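Local atomic coordinates of hypothetical membrane protein (PDB entry 6JS9), a protein that binds heme through its N-terminal HtaA domain and probably takes part in passing heme along the uptake machinery of Corynebacteria. Residues Ser90-Val95 / Leu103-Val108; Asn97-Gln102 / Asn137-Phe142; Ile129-Val134 / Thr153-Ala158. All coordinates share one frame; numbering follows the deposited sequence.

Contact 1 (Ser90-Val95 / Leu103-Val108)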
ATOM      1  N   SER A  90      -2.462  -5.145   4.559  1.00 35.43           N
ATOM      2  CA  SER A  90      -3.925  -5.145   4.470  1.00 39.66           C
ATOM      3  C   SER A  90      -4.486  -3.840   5.029  1.00 36.96           C
ATOM      4  O   SER A  90      -3.744  -2.962   5.480  1.00 29.81           O
ATOM      5  CB  SER A  90      -4.530  -6.333   5.217  1.00 41.21           C
ATOM      6  OG  SER A  90      -4.337  -6.192   6.613  1.00 40.90           O
ATOM      7  N   ASP A  91      -5.820  -3.733   5.005  1.00 38.18           N
ATOM      8  CA  ASP A  91      -6.553  -2.559   5.487  1.00 41.28           C
ATOM      9  C   ASP A  91      -5.962  -1.277   4.905  1.00 35.87           C
ATOM     10  O   ASP A  91      -5.587  -0.343   5.616  1.00 35.40           O
ATOM     11  CB  ASP A  91      -6.582  -2.521   7.015  1.00 46.85           C
ATOM     12  CG  ASP A  91      -7.344  -3.689   7.611  1.00 64.36           C
ATOM     13  OD1 ASP A  91      -8.583  -3.782   7.407  1.00 63.45           O
ATOM     14  OD2 ASP A  91      -6.687  -4.532   8.264  1.00 74.84           O
ATOM     15  N   ILE A  92      -5.848  -1.266   3.582  1.00 30.29           N
ATOM     16  CA  ILE A  92      -5.298  -0.124   2.866  1.00 32.23           C
ATOM     17  C   ILE A  92      -6.305   1.019   2.909  1.00 38.14           C
ATOM     18  O   ILE A  92      -7.504   0.820   2.665  1.00 29.85           O
ATOM     19  CB  ILE A  92      -4.949  -0.542   1.427  1.00 36.27           C
ATOM     20  CG1 ILE A  92      -3.791  -1.555   1.458  1.00 31.81           C
ATOM     21  CG2 ILE A  92      -4.638   0.664   0.546  1.00 29.57           C
ATOM     22  CD1 ILE A  92      -4.064  -2.818   0.682  1.00 34.60           C
ATOM     23  N   LYS A  93      -5.822   2.217   3.254  1.00 38.44           N
ATOM     24  CA  LYS A  93      -6.623   3.432   3.328  1.00 39.40           C
ATOM     25  C   LYS A  93      -5.886   4.561   2.629  1.00 36.04           C
ATOM     26  O   LYS A  93      -4.660   4.630   2.651  1.00 33.57           O
ATOM     27  CB  LYS A  93      -6.893   3.856   4.783  1.00 36.74           C
ATOM     28  CG  LYS A  93      -7.533   2.787   5.620  1.00 45.12           C
ATOM     29  CD  LYS A  93      -7.542   3.151   7.084  1.00 45.60           C
ATOM     30  CE  LYS A  93      -7.856   1.901   7.896  1.00 51.92           C
ATOM     31  NZ  LYS A  93      -8.160   2.187   9.329  1.00 57.73           N
ATOM     32  N   MET A  94      -6.636   5.464   2.024  1.00 35.10           N
ATOM     33  CA  MET A  94      -6.055   6.684   1.483  1.00 34.61           C
ATOM     34  C   MET A  94      -6.688   7.867   2.200  1.00 36.61           C
ATOM     35  O   MET A  94      -7.917   8.004   2.211  1.00 30.57           O
ATOM     36  CB  MET A  94      -6.262   6.766  -0.027  1.00 38.95           C
ATOM     37  CG  MET A  94      -5.257   7.645  -0.709  1.00 36.46           C
ATOM     38  SD  MET A  94      -5.147   7.260  -2.460  1.00 42.32           S
ATOM     39  CE  MET A  94      -4.061   8.581  -2.979  1.00 39.98           C
ATOM     40  N   VAL A  95      -5.853   8.687   2.836  1.00 35.18           N
ATOM     41  CA  VAL A  95      -6.292   9.864   3.587  1.00 33.78           C
ATOM     42  C   VAL A  95      -5.924  11.096   2.767  1.00 39.70           C
ATOM     43  O   VAL A  95      -4.735  11.358   2.530  1.00 30.98           O
ATOM     44  CB  VAL A  95      -5.654   9.924   4.985  1.00 34.78           C
ATOM     45  CG1 VAL A  95      -6.247  11.087   5.802  1.00 31.38           C
ATOM     46  CG2 VAL A  95      -5.835   8.605   5.725  1.00 30.20           C
ATOM     47  N   LEU A 103      -0.942   7.071   2.277  1.00 34.35           N
ATOM     48  CA  LEU A 103      -1.333   5.679   2.106  1.00 27.83           C
ATOM     49  C   LEU A 103      -1.081   4.962   3.424  1.00 35.58           C
ATOM     50  O   LEU A 103       0.067   4.870   3.868  1.00 30.96           O
ATOM     51  CB  LEU A 103      -0.546   5.017   0.971  1.00 33.20           C
ATOM     52  CG  LEU A 103      -0.921   5.382  -0.462  1.00 37.30           C
ATOM     53  CD1 LEU A 103       0.080   4.807  -1.468  1.00 27.80           C
ATOM     54  CD2 LEU A 103      -2.330   4.909  -0.784  1.00 38.46           C
ATOM     55  N   VAL A 104      -2.148   4.469   4.053  1.00 33.37           N
ATOM     56  CA  VAL A 104      -2.085   3.850   5.374  1.00 30.71           C
ATOM     57  C   VAL A 104      -2.413   2.372   5.233  1.00 36.13           C
ATOM     58  O   VAL A 104      -3.331   2.003   4.493  1.00 33.95           O
ATOM     59  CB  VAL A 104      -3.054   4.548   6.337  1.00 35.27           C
ATOM     60  CG1 VAL A 104      -2.965   3.943   7.733  1.00 36.40           C
ATOM     61  CG2 VAL A 104      -2.733   6.028   6.371  1.00 28.78           C
ATOM     62  N   VAL A 105      -1.648   1.521   5.926  1.00 35.13           N
ATOM     63  CA  VAL A 105      -1.815   0.074   5.852  1.00 36.12           C
ATOM     64  C   VAL A 105      -1.680  -0.530   7.242  1.00 36.16           C
ATOM     65  O   VAL A 105      -1.120   0.071   8.167  1.00 32.69           O
ATOM     66  CB  VAL A 105      -0.797  -0.611   4.905  1.00 34.43           C
ATOM     67  CG1 VAL A 105      -0.886  -0.047   3.489  1.00 30.13           C
ATOM     68  CG2 VAL A 105       0.596  -0.488   5.457  1.00 36.63           C
ATOM     69  N   ASP A 106      -2.220  -1.734   7.380  1.00 30.49           N
ATOM     70  CA  ASP A 106      -1.876  -2.620   8.476  1.00 29.33           C
ATOM     71  C   ASP A 106      -0.835  -3.598   7.951  1.00 38.79           C
ATOM     72  O   ASP A 106      -0.948  -4.092   6.824  1.00 34.65           O
ATOM     73  CB  ASP A 106      -3.099  -3.384   9.000  1.00 31.88           C
ATOM     74  CG  ASP A 106      -4.072  -2.508   9.794  1.00 38.27           C
ATOM     75  OD1 ASP A 106      -3.815  -1.301  10.003  1.00 37.61           O
ATOM     76  OD2 ASP A 106      -5.115  -3.047  10.227  1.00 42.68           O
ATOM     77  N   LEU A 107       0.183  -3.862   8.756  1.00 31.72           N
ATOM     78  CA  LEU A 107       1.266  -4.747   8.366  1.00 34.37           C
ATOM     79  C   LEU A 107       1.386  -5.872   9.376  1.00 38.29           C
ATOM     80  O   LEU A 107       1.307  -5.645  10.588  1.00 30.54           O
ATOM     81  CB  LEU A 107       2.612  -4.000   8.279  1.00 33.87           C
ATOM     82  CG  LEU A 107       2.879  -3.151   7.039  1.00 38.25           C
ATOM     83  CD1 LEU A 107       4.271  -2.588   7.122  1.00 37.43           C
ATOM     84  CD2 LEU A 107       2.723  -3.969   5.774  1.00 34.32           C
ATOM     85  N   VAL A 108       1.579  -7.083   8.870  1.00 36.06           N
ATOM     86  CA  VAL A 108       1.999  -8.220   9.672  1.00 37.42           C
ATOM     87  C   VAL A 108       3.255  -8.757   8.997  1.00 38.70           C
ATOM     88  O   VAL A 108       3.184  -9.285   7.879  1.00 36.64           O
ATOM     89  CB  VAL A 108       0.912  -9.296   9.767  1.00 43.95           C
ATOM     90  CG1 VAL A 108       1.431 -10.504  10.520  1.00 41.70           C
ATOM     91  CG2 VAL A 108      -0.342  -8.713  10.437  1.00 44.15           C
TER
HETATM   92  O   HOH W   1      -4.865   0.658   7.931  1.00 42.78           O

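Contact 2 (Asn97-Gln102 / Asn137-Phe142)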
ATOM      1  N   ASN A  97      -5.810  15.192   1.709  1.00 33.87           N
ATOM      2  CA  ASN A  97      -5.732  16.581   2.172  1.00 34.96           C
ATOM      3  C   ASN A  97      -5.399  17.435   0.938  1.00 46.05           C
ATOM      4  O   ASN A  97      -4.243  17.788   0.685  1.00 38.05           O
ATOM      5  CB  ASN A  97      -4.700  16.727   3.292  1.00 34.93           C
ATOM      6  CG  ASN A  97      -4.377  18.164   3.614  1.00 36.28           C
ATOM      7  OD1 ASN A  97      -5.120  19.081   3.260  1.00 40.09           O
ATOM      8  ND2 ASN A  97      -3.253  18.372   4.287  1.00 39.18           N
ATOM      9  N   GLY A  98      -6.431  17.754   0.147  1.00 36.53           N
ATOM     10  CA  GLY A  98      -6.221  18.510  -1.075  1.00 37.65           C
ATOM     11  C   GLY A  98      -5.365  17.812  -2.118  1.00 44.19           C
ATOM     12  O   GLY A  98      -5.723  16.730  -2.596  1.00 41.84           O
ATOM     13  N   SER A  99      -4.242  18.435  -2.493  1.00 38.04           N
ATOM     14  CA  SER A  99      -3.276  17.850  -3.415  1.00 37.86           C
ATOM     15  C   SER A  99      -2.332  16.845  -2.748  1.00 40.13           C
ATOM     16  O   SER A  99      -1.414  16.347  -3.411  1.00 39.35           O
ATOM     17  CB  SER A  99      -2.444  18.957  -4.069  1.00 39.47           C
ATOM     18  OG  SER A  99      -3.264  19.875  -4.753  1.00 54.98           O
ATOM     19  N   SER A 100      -2.525  16.552  -1.462  1.00 39.20           N
ATOM     20  CA  SER A 100      -1.736  15.585  -0.719  1.00 37.60           C
ATOM     21  C   SER A 100      -2.611  14.441  -0.234  1.00 36.84           C
ATOM     22  O   SER A 100      -3.797  14.623   0.046  1.00 33.51           O
ATOM     23  CB  SER A 100      -1.064  16.221   0.506  1.00 45.57           C
ATOM     24  OG  SER A 100       0.021  17.040   0.132  1.00 57.16           O
ATOM     25  N   ALA A 101      -1.999  13.266  -0.098  1.00 32.66           N
ATOM     26  CA  ALA A 101      -2.648  12.118   0.509  1.00 34.91           C
ATOM     27  C   ALA A 101      -1.601  11.298   1.259  1.00 39.53           C
ATOM     28  O   ALA A 101      -0.395  11.448   1.050  1.00 35.01           O
ATOM     29  CB  ALA A 101      -3.356  11.245  -0.535  1.00 31.16           C
ATOM     30  N   GLN A 102      -2.082  10.425   2.140  1.00 30.08           N
ATOM     31  CA  GLN A 102      -1.265   9.413   2.801  1.00 29.43           C
ATOM     32  C   GLN A 102      -1.826   8.033   2.494  1.00 30.78           C
ATOM     33  O   GLN A 102      -3.045   7.845   2.443  1.00 33.21           O
ATOM     34  CB  GLN A 102      -1.244   9.641   4.305  1.00 29.66           C
ATOM     35  CG  GLN A 102      -0.591  10.937   4.670  1.00 31.27           C
ATOM     36  CD  GLN A 102      -0.565  11.159   6.146  1.00 43.36           C
ATOM     37  OE1 GLN A 102      -1.610  11.137   6.803  1.00 54.36           O
ATOM     38  NE2 GLN A 102       0.629  11.375   6.690  1.00 48.13           N
ATOM     39  N   ASN A 137      -1.604  14.580  -8.511  1.00 38.10           N
ATOM     40  CA  ASN A 137      -1.615  15.441  -9.696  1.00 43.31           C
ATOM     41  C   ASN A 137      -2.693  16.525  -9.613  1.00 46.39           C
ATOM     42  O   ASN A 137      -2.479  17.655 -10.069  1.00 42.74           O
ATOM     43  CB  ASN A 137      -1.825  14.605 -10.964  1.00 46.05           C
ATOM     44  CG  ASN A 137      -0.688  13.627 -11.231  1.00 54.64           C
ATOM     45  OD1 ASN A 137       0.418  13.777 -10.702  1.00 51.83           O
ATOM     46  ND2 ASN A 137      -0.954  12.624 -12.074  1.00 50.30           N
ATOM     47  N   SER A 138      -3.865  16.195  -9.068  1.00 51.89           N
ATOM     48  CA  SER A 138      -4.958  17.149  -8.902  1.00 48.79           C
ATOM     49  C   SER A 138      -5.454  17.124  -7.463  1.00 44.14           C
ATOM     50  O   SER A 138      -5.327  16.117  -6.761  1.00 38.50           O
ATOM     51  CB  SER A 138      -6.140  16.850  -9.846  1.00 51.81           C
ATOM     52  OG  SER A 138      -5.738  16.841 -11.206  1.00 54.44           O
ATOM     53  N   ALA A 139      -6.029  18.242  -7.026  1.00 42.03           N
ATOM     54  CA  ALA A 139      -6.574  18.303  -5.678  1.00 43.38           C
ATOM     55  C   ALA A 139      -7.772  17.374  -5.564  1.00 45.01           C
ATOM     56  O   ALA A 139      -8.647  17.361  -6.432  1.00 46.84           O
ATOM     57  CB  ALA A 139      -6.985  19.730  -5.318  1.00 47.25           C
ATOM     58  N   ALA A 140      -7.820  16.601  -4.485  1.00 38.04           N
ATOM     59  CA  ALA A 140      -9.017  15.826  -4.196  1.00 39.14           C
ATOM     60  C   ALA A 140     -10.156  16.756  -3.775  1.00 40.34           C
ATOM     61  O   ALA A 140      -9.967  17.659  -2.953  1.00 42.10           O
ATOM     62  CB  ALA A 140      -8.731  14.794  -3.106  1.00 35.94           C
ATOM     63  N   ASP A 141     -11.342  16.531  -4.334  1.00 39.02           N
ATOM     64  CA  ASP A 141     -12.521  17.345  -4.027  1.00 40.01           C
ATOM     65  C   ASP A 141     -13.715  16.399  -3.944  1.00 39.89           C
ATOM     66  O   ASP A 141     -14.253  15.987  -4.975  1.00 40.63           O
ATOM     67  CB  ASP A 141     -12.722  18.418  -5.086  1.00 47.34           C
ATOM     68  CG  ASP A 141     -13.883  19.366  -4.775  1.00 47.45           C
ATOM     69  OD1 ASP A 141     -14.708  19.095  -3.865  1.00 44.81           O
ATOM     70  OD2 ASP A 141     -13.949  20.403  -5.466  1.00 47.87           O
ATOM     71  N   PHE A 142     -14.122  16.055  -2.718  1.00 39.16           N
ATOM     72  CA  PHE A 142     -15.211  15.103  -2.527  1.00 44.15           C
ATOM     73  C   PHE A 142     -16.569  15.659  -2.933  1.00 45.24           C
ATOM     74  O   PHE A 142     -17.536  14.892  -2.992  1.00 42.87           O
ATOM     75  CB  PHE A 142     -15.265  14.636  -1.071  1.00 40.46           C
ATOM     76  CG  PHE A 142     -14.209  13.620  -0.720  1.00 42.92           C
ATOM     77  CD1 PHE A 142     -14.397  12.274  -1.005  1.00 45.73           C
ATOM     78  CD2 PHE A 142     -13.021  14.010  -0.114  1.00 39.33           C
ATOM     79  CE1 PHE A 142     -13.416  11.332  -0.688  1.00 45.66           C
ATOM     80  CE2 PHE A 142     -12.037  13.071   0.209  1.00 37.88           C
ATOM     81  CZ  PHE A 142     -12.242  11.733  -0.081  1.00 37.67           C
TER

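Contact 3 (Ile129-Val134 / Thr153-Ala158)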
ATOM      1  N   ILE A 129      -0.112   2.079   9.958  1.00 34.09           N
ATOM      2  CA  ILE A 129       1.191   2.643   9.635  1.00 40.37           C
ATOM      3  C   ILE A 129       1.028   3.523   8.412  1.00 32.78           C
ATOM      4  O   ILE A 129       0.489   3.078   7.391  1.00 31.50           O
ATOM      5  CB  ILE A 129       2.226   1.531   9.368  1.00 43.47           C
ATOM      6  CG1 ILE A 129       2.369   0.631  10.594  1.00 47.38           C
ATOM      7  CG2 ILE A 129       3.582   2.120   8.992  1.00 43.83           C
ATOM      8  CD1 ILE A 129       2.868   1.337  11.853  1.00 53.61           C
ATOM      9  N   VAL A 130       1.497   4.765   8.492  1.00 31.59           N
ATOM     10  CA  VAL A 130       1.560   5.586   7.285  1.00 35.47           C
ATOM     11  C   VAL A 130       2.755   5.105   6.466  1.00 28.12           C
ATOM     12  O   VAL A 130       3.910   5.367   6.808  1.00 29.74           O
ATOM     13  CB  VAL A 130       1.659   7.086   7.589  1.00 39.59           C
ATOM     14  CG1 VAL A 130       1.759   7.852   6.288  1.00 34.60           C
ATOM     15  CG2 VAL A 130       0.435   7.567   8.373  1.00 36.44           C
ATOM     16  N   LEU A 131       2.474   4.408   5.371  1.00 30.23           N
ATOM     17  CA  LEU A 131       3.524   3.802   4.568  1.00 30.11           C
ATOM     18  C   LEU A 131       4.143   4.783   3.575  1.00 36.15           C
ATOM     19  O   LEU A 131       5.340   4.698   3.285  1.00 29.39           O
ATOM     20  CB  LEU A 131       2.948   2.597   3.820  1.00 29.55           C
ATOM     21  CG  LEU A 131       3.902   1.775   2.961  1.00 26.38           C
ATOM     22  CD1 LEU A 131       5.108   1.319   3.769  1.00 26.45           C
ATOM     23  CD2 LEU A 131       3.159   0.583   2.340  1.00 27.58           C
ATOM     24  N   ALA A 132       3.347   5.698   3.025  1.00 30.01           N
ATOM     25  CA  ALA A 132       3.818   6.596   1.979  1.00 31.81           C
ATOM     26  C   ALA A 132       3.029   7.896   2.013  1.00 37.39           C
ATOM     27  O   ALA A 132       1.836   7.907   2.333  1.00 31.61           O
ATOM     28  CB  ALA A 132       3.694   5.966   0.580  1.00 27.77           C
ATOM     29  N   ASP A 133       3.721   8.985   1.679  1.00 40.03           N
ATOM     30  CA  ASP A 133       3.107  10.272   1.379  1.00 37.04           C
ATOM     31  C   ASP A 133       2.916  10.388  -0.127  1.00 38.52           C
ATOM     32  O   ASP A 133       3.789   9.989  -0.907  1.00 38.28           O
ATOM     33  CB  ASP A 133       3.987  11.424   1.871  1.00 40.18           C
ATOM     34  CG  ASP A 133       3.965  11.592   3.385  1.00 46.10           C
ATOM     35  OD1 ASP A 133       2.859  11.689   3.966  1.00 42.44           O
ATOM     36  OD2 ASP A 133       5.060  11.652   3.988  1.00 43.32           O
ATOM     37  N   VAL A 134       1.772  10.934  -0.537  1.00 30.81           N
ATOM     38  CA  VAL A 134       1.406  11.025  -1.947  1.00 32.90           C
ATOM     39  C   VAL A 134       1.276  12.491  -2.333  1.00 39.26           C
ATOM     40  O   VAL A 134       0.632  13.272  -1.621  1.00 32.88           O
ATOM     41  CB  VAL A 134       0.088  10.290  -2.250  1.00 37.12           C
ATOM     42  CG1 VAL A 134      -0.132  10.200  -3.766  1.00 40.87           C
ATOM     43  CG2 VAL A 134       0.067   8.925  -1.590  1.00 29.71           C
ATOM     44  N   THR A 153       4.845   9.219  -4.978  1.00 31.56           N
ATOM     45  CA  THR A 153       4.836   8.696  -3.618  1.00 36.13           C
ATOM     46  C   THR A 153       6.239   8.669  -3.033  1.00 38.54           C
ATOM     47  O   THR A 153       7.201   8.335  -3.730  1.00 37.80           O
ATOM     48  CB  THR A 153       4.271   7.278  -3.558  1.00 36.98           C
ATOM     49  OG1 THR A 153       5.177   6.387  -4.223  1.00 42.15           O
ATOM     50  CG2 THR A 153       2.914   7.205  -4.235  1.00 36.05           C
ATOM     51  N   ASP A 154       6.323   8.996  -1.739  1.00 37.73           N
ATOM     52  CA  ASP A 154       7.540   8.951  -0.936  1.00 39.82           C
ATOM     53  C   ASP A 154       7.332   8.013   0.243  1.00 40.99           C
ATOM     54  O   ASP A 154       6.326   8.120   0.955  1.00 36.04           O
ATOM     55  CB  ASP A 154       7.914  10.333  -0.385  1.00 45.83           C
ATOM     56  CG  ASP A 154       8.418  11.269  -1.449  1.00 64.79           C
ATOM     57  OD1 ASP A 154       8.748  10.791  -2.557  1.00 72.41           O
ATOM     58  OD2 ASP A 154       8.480  12.490  -1.174  1.00 69.31           O
ATOM     59  N   LEU A 155       8.310   7.143   0.476  1.00 43.98           N
ATOM     60  CA  LEU A 155       8.296   6.235   1.617  1.00 28.81           C
ATOM     61  C   LEU A 155       8.586   6.973   2.922  1.00 29.48           C
ATOM     62  O   LEU A 155       9.464   7.838   2.990  1.00 39.02           O
ATOM     63  CB  LEU A 155       9.340   5.130   1.399  1.00 34.09           C
ATOM     64  CG  LEU A 155       9.532   4.077   2.484  1.00 34.31           C
ATOM     65  CD1 LEU A 155       8.307   3.181   2.551  1.00 35.33           C
ATOM     66  CD2 LEU A 155      10.776   3.278   2.221  1.00 28.11           C
ATOM     67  N   THR A 156       7.854   6.613   3.973  1.00 29.28           N
ATOM     68  CA  THR A 156       8.049   7.231   5.276  1.00 29.94           C
ATOM     69  C   THR A 156       9.166   6.538   6.042  1.00 34.68           C
ATOM     70  O   THR A 156       9.611   5.438   5.699  1.00 34.11           O
ATOM     71  CB  THR A 156       6.781   7.173   6.120  1.00 38.34           C
ATOM     72  OG1 THR A 156       6.538   5.807   6.478  1.00 29.12           O
ATOM     73  CG2 THR A 156       5.571   7.763   5.351  1.00 30.42           C
ATOM     74  N   ALA A 157       9.600   7.196   7.118  1.00 31.24           N
ATOM     75  CA  ALA A 157      10.598   6.604   8.001  1.00 42.68           C
ATOM     76  C   ALA A 157      10.130   5.249   8.517  1.00 42.20           C
ATOM     77  O   ALA A 157      10.883   4.266   8.500  1.00 31.26           O
ATOM     78  CB  ALA A 157      10.896   7.559   9.161  1.00 37.73           C
ATOM     79  N   ALA A 158       8.872   5.171   8.959  1.00 37.09           N
ATOM     80  CA  ALA A 158       8.362   3.923   9.515  1.00 38.08           C
ATOM     81  C   ALA A 158       8.226   2.851   8.438  1.00 32.95           C
ATOM     82  O   ALA A 158       8.451   1.664   8.708  1.00 36.59           O
ATOM     83  CB  ALA A 158       7.024   4.171  10.220  1.00 40.82           C
TER

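Contact 1 (Ser90-Val95 / Leu103-Val108)
Two carboxylates cross obliquely here, their planes 60° apart. Asp91 lays its CB over one face of the Asp106 carboxylate, and the two groups meet corner to corner, Asp91 OD2 lying 2.9 Å from Asp106 OD2. Both atoms are acceptors, so such an approach would be costly if both were fully charged; it may raise the proton affinity of one, the more so because Asp127 brings a further carboxylate close to Asp106 OD2. Ser90 OG donates only weakly to Asp91 OD2, and the positive charges of Arg52 and Lys93 stay distant. The other corner of Asp106, OD1, accepts the backbone N-H of Asp128 and a water that donates at 3.0 Å. This water also donates to Asp91 O, at 2.6 Å, bridging the two residues.

The chain turns a corner at Asp91, in the left-handed backbone region, consistent with its side chain pointing toward the other strand. On either side the backbones pair regularly: Ser90 with Asp106, where Asp106 N donates to Ser90 O at 2.7 Å, and Lys93 with Val104, where Val104 N reaches Lys93 O at 2.9 Å, almost straight (177°). Between these pairs the register slips by one residue. Ile92 CG1 lies alongside Val105 CG1, 3.9 Å away, both buried. Leu103 CD2 nestles beside Met94, equally near CG and SD at 4.0 Å.

One face carries Met94 and Leu103, the other Ser90, Lys93, Val104 and Asp106; the whole is an antiparallel beta hairpin of strands 82-97 and 100-110, interrupted by a beta bulge, in the HtaA-domain sheet.

Contact 2 (Asn97-Gln102 / Asn137-Phe142)
A type II' beta turn, Asn97 to Ser100, forms the tip of the hairpin between strands 82-97 and 100-110, and the Gly98-Ser99 part of it meets the loop 137-142. The turn closes on itself through two backbone bonds: Asn97 N donates to Ser100 O at 2.7 Å, and Ser100 N to Asn97 O at 3.0 Å. Gly98 occupies the second position with the positive phi (63°) that a type II' turn requires there, a conformation that favours glycine.

This backbone tilt turns the carbonyl of Gly98 outward, where it accepts the N-H of Ala140 at 2.8 Å from N to Gly98 O. The bond is nearly straight at the hydrogen (169°), yet the donor stands above the carbonyl plane, 56° out of it, and so does not follow a lone pair. Two-residue turns of this type are a familiar way to join adjacent antiparallel strands, and here the turn also meets a loop without regular secondary structure.

Around the bond the packing is light. Ala140 CB comes within 3.6 Å of Gly98 O, while Ala139 CA offers the same oxygen a C-H contact. Ser99 has its OG anti to the carbonyl carbon, which sets the hydroxyl against the methyl of Ala139, OG to CB 3.8 Å. Beyond the two segments, Ala140 packs on Phe96 and Ile147, whereas Ser99 makes a backbone bond to Leu136.

Contact 3 (Ile129-Val134 / Thr153-Ala158)
Thr153 opens the segment by packing its CG2 against Val134 CG2, while its hydroxyl turns elsewhere, bonded to the carbonyl of Asp174. Asp154 follows as a regular antiparallel partner of Asp133: Asp133 N donates to Asp154 O, and Asp154 N to Asp133 O, each at 2.8 Å and in the carbonyl plane.

At Leu155 the side chain, with CG anti to the backbone N, swings CD1 back over the opposite strand, 3.4 Å from Leu131 O and 3.9 Å from Leu131 CD1, the two leucines crossing obliquely. Thr156 then leaves the strand and makes the most intricate grip. Thr156 N donates to Leu131 O at 3.2 Å, approaching from above the carbonyl plane, 45° out of it. Its OG1, between the backbone N and the carbonyl carbon (chi1 69°), donates to Val130 O at 2.7 Å. OG1 also caps the following helix at the N-cap position by accepting Gly159 N, so two bonds fix its rotation. CG2 of Thr156 meets Val130 CG1 at 3.9 Å, the two side chains crossing at about a right angle. Two residues on, in the helix, Ala158 CB touches Ile129 CG2 at 4.2 Å.

Strand 129-136 lies between two neighbours, 146-155 and 100-110, with a classic bulge of Leu131 and Ala132 opposite Leu103; strand 146-155 passes through Thr156 into helix 157-162, and Leu155 packs on Tyr167, a heme-binding residue.

Contacts 1 and 3 lie in one antiparallel sheet; contact 2 joins its hairpin tip to a loop. Strand 100-110 serves contacts 1 and 2, whose centres are about 17 Å apart: Val95 O and Gln102 N, 2.8 Å apart, probably share a hydrogen bond, and Met94 CE packs on Ala101 CB. The other edge of that strand meets contact 3, with probable bonds from Leu131 N to Leu103 O (2.9 Å) and Val134 N to Ala101 O (2.7 Å). Contact 3 lies nearest the heme, the side chain of Leu155 being about 8 Å from it; that of Val105 in contact 1 is about 13 Å away, and contact 2 lies at the surface, away from the heme-binding residues.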